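Local coordinates for protein probable receptor YhhM (Klebsiella variicola At-22, PDB 3Q6C) that is of unknown function but is named a probable receptor and belongs to the YhhM-like DUF2500 family, its chain built mostly from antiparallel beta strands, at residues A[51-54]-A[55-58]. Sequence-based numbering, arbitrary orientation.
Sequences RLDA and PQYH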
ATOM      1  N   ARG A  51       3.022  -3.693  -5.071  1.00 21.23           N
ATOM      2  CA  ARG A  51       3.542  -2.884  -6.166  1.00 19.80           C
ATOM      3  C   ARG A  51       2.388  -2.012  -6.647  1.00 20.15           C
ATOM      4  O   ARG A  51       1.263  -2.484  -6.772  1.00 21.01           O
ATOM      5  CB  ARG A  51       4.009  -3.753  -7.328  1.00 20.50           C
ATOM      6  CG  ARG A  51       4.614  -2.931  -8.438  1.00 24.32           C
ATOM      7  CD  ARG A  51       4.541  -3.603  -9.800  1.00 27.06           C
ATOM      8  NE  ARG A  51       4.930  -2.660 -10.850  1.00 30.47           N
ATOM      9  CZ  ARG A  51       4.658  -2.808 -12.144  1.00 32.02           C
ATOM     10  NH1 ARG A  51       3.991  -3.876 -12.573  1.00 33.51           N
ATOM     11  NH2 ARG A  51       5.026  -1.873 -13.008  1.00 30.82           N
ATOM     12  N   LEU A  52       2.670  -0.746  -6.917  1.00 18.87           N
ATOM     13  CA  LEU A  52       1.645   0.178  -7.379  1.00 17.09           C
ATOM     14  C   LEU A  52       2.174   1.004  -8.546  1.00 17.97           C
ATOM     15  O   LEU A  52       3.382   1.011  -8.823  1.00 17.46           O
ATOM     16  CB  LEU A  52       1.270   1.153  -6.262  1.00 14.95           C
ATOM     17  CG  LEU A  52       0.983   0.652  -4.858  1.00 15.53           C
ATOM     18  CD1 LEU A  52       0.815   1.832  -3.919  1.00 15.76           C
ATOM     19  CD2 LEU A  52      -0.257  -0.194  -4.882  1.00 19.22           C
ATOM     20  N   ASP A  53       1.276   1.694  -9.242  1.00 16.57           N
ATOM     21  CA  ASP A  53       1.736   2.579 -10.295  1.00 16.13           C
ATOM     22  C   ASP A  53       1.843   3.910  -9.561  1.00 16.61           C
ATOM     23  O   ASP A  53       1.462   4.002  -8.389  1.00 15.51           O
ATOM     24  CB  ASP A  53       0.749   2.655 -11.468  1.00 14.78           C
ATOM     25  CG  ASP A  53      -0.637   3.082 -11.054  1.00 15.05           C
ATOM     26  OD1 ASP A  53      -0.830   3.521  -9.901  1.00 15.84           O
ATOM     27  OD2 ASP A  53      -1.541   2.982 -11.909  1.00 15.88           O
ATOM     28  N   ALA A  54       2.343   4.938 -10.230  1.00 16.20           N
ATOM     29  CA  ALA A  54       2.523   6.230  -9.581  1.00 16.25           C
ATOM     30  C   ALA A  54       1.256   6.909  -9.064  1.00 16.94           C
ATOM     31  O   ALA A  54       1.210   7.354  -7.917  1.00 18.26           O
ATOM     32  CB  ALA A  54       3.273   7.169 -10.511  1.00 14.08           C
ATOM     33  N   PRO A  55       0.210   7.008  -9.897  1.00 17.63           N
ATOM     34  CA  PRO A  55      -1.019   7.665  -9.423  1.00 17.33           C
ATOM     35  C   PRO A  55      -1.550   7.040  -8.133  1.00 18.39           C
ATOM     36  O   PRO A  55      -1.897   7.738  -7.183  1.00 17.05           O
ATOM     37  CB  PRO A  55      -1.997   7.474 -10.589  1.00 15.93           C
ATOM     38  CG  PRO A  55      -1.102   7.311 -11.776  1.00 17.11           C
ATOM     39  CD  PRO A  55       0.025   6.455 -11.249  1.00 15.80           C
ATOM     40  N   GLN A  56      -1.603   5.715  -8.119  1.00 18.63           N
ATOM     41  CA  GLN A  56      -2.098   4.971  -6.976  1.00 20.67           C
ATOM     42  C   GLN A  56      -1.168   5.209  -5.788  1.00 21.16           C
ATOM     43  O   GLN A  56      -1.613   5.340  -4.644  1.00 21.99           O
ATOM     44  CB  GLN A  56      -2.150   3.476  -7.322  1.00 20.84           C
ATOM     45  CG  GLN A  56      -3.130   2.658  -6.497  1.00 22.97           C
ATOM     46  CD  GLN A  56      -4.589   2.993  -6.795  1.00 24.02           C
ATOM     47  OE1 GLN A  56      -5.080   2.772  -7.909  1.00 24.16           O
ATOM     48  NE2 GLN A  56      -5.285   3.526  -5.798  1.00 24.77           N
ATOM     49  N   TYR A  57       0.128   5.271  -6.082  1.00 19.47           N
ATOM     50  CA  TYR A  57       1.157   5.489  -5.073  1.00 17.65           C
ATOM     51  C   TYR A  57       1.088   6.883  -4.446  1.00 17.05           C
ATOM     52  O   TYR A  57       1.112   7.022  -3.221  1.00 15.53           O
ATOM     53  CB  TYR A  57       2.527   5.261  -5.707  1.00 18.22           C
ATOM     54  CG  TYR A  57       3.714   5.562  -4.823  1.00 18.13           C
ATOM     55  CD1 TYR A  57       4.321   6.822  -4.844  1.00 18.79           C
ATOM     56  CD2 TYR A  57       4.288   4.562  -4.033  1.00 16.76           C
ATOM     57  CE1 TYR A  57       5.484   7.072  -4.113  1.00 17.49           C
ATOM     58  CE2 TYR A  57       5.450   4.799  -3.301  1.00 16.59           C
ATOM     59  CZ  TYR A  57       6.045   6.052  -3.352  1.00 19.37           C
ATOM     60  OH  TYR A  57       7.232   6.268  -2.692  1.00 20.80           O
ATOM     61  N   HIS A  58       1.008   7.917  -5.277  1.00 16.21           N
ATOM     62  CA  HIS A  58       0.931   9.276  -4.752  1.00 15.29           C
ATOM     63  C   HIS A  58      -0.380   9.516  -4.022  1.00 13.29           C
ATOM     64  O   HIS A  58      -0.517  10.495  -3.305  1.00 12.85           O
ATOM     65  CB  HIS A  58       1.112  10.304  -5.874  1.00 17.06           C
ATOM     66  CG  HIS A  58       2.476  10.281  -6.491  1.00 18.24           C
ATOM     67  ND1 HIS A  58       3.631  10.406  -5.746  1.00 19.70           N
ATOM     68  CD2 HIS A  58       2.875  10.101  -7.773  1.00 18.92           C
ATOM     69  CE1 HIS A  58       4.681  10.298  -6.542  1.00 18.96           C
ATOM     70  NE2 HIS A  58       4.249  10.110  -7.777  1.00 21.00           N
TER
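The carbonyl oxygen of A54 takes the amide N-H of H58, with N of H58 at 2.7 Å from O of A54 and an N-H...O angle of 171°. This i to i+4 bond is an early rung of the short helix 54-59, which is N-capped by D53 and follows strand 48-52, at one edge of the chain's antiparallel sheet. One residue earlier, Y57 N donates to D53 O over 3.0 Å and closes the first turn. The evidence for the cap is a side-chain bond: D53 OD1 accepts from the amide of Q56 at 2.9 Å from Q56 N, although OD1 stands too close to a neighbouring atom in the model, so its place, and the bond length with it, is less sure. With chi1 at 57°, CG of D53 stands between the backbone N and the carbonyl carbon, which lets OD1 reach the Q56 amide. P55 suits the first turn, where its missing N-H costs no helix bond, and its CD lies 3.4 Å from D53 CG, the two side chains crossing nearly at right angles.

On the buried side, L52 CD1 sits 3.8 Å from Y57 CA and near the plane of the tyrosine ring, at its edge. Y57 carries CG anti to its own nitrogen, which directs the ring away from the strand end to K11, a cation-pi partner, and Y35. L52 also packs on A37 and F75, linking the helix start to the sheet. Beside the A54 carbonyl, H58 brings its imidazole CD2 to 4.0 Å from A54 CB.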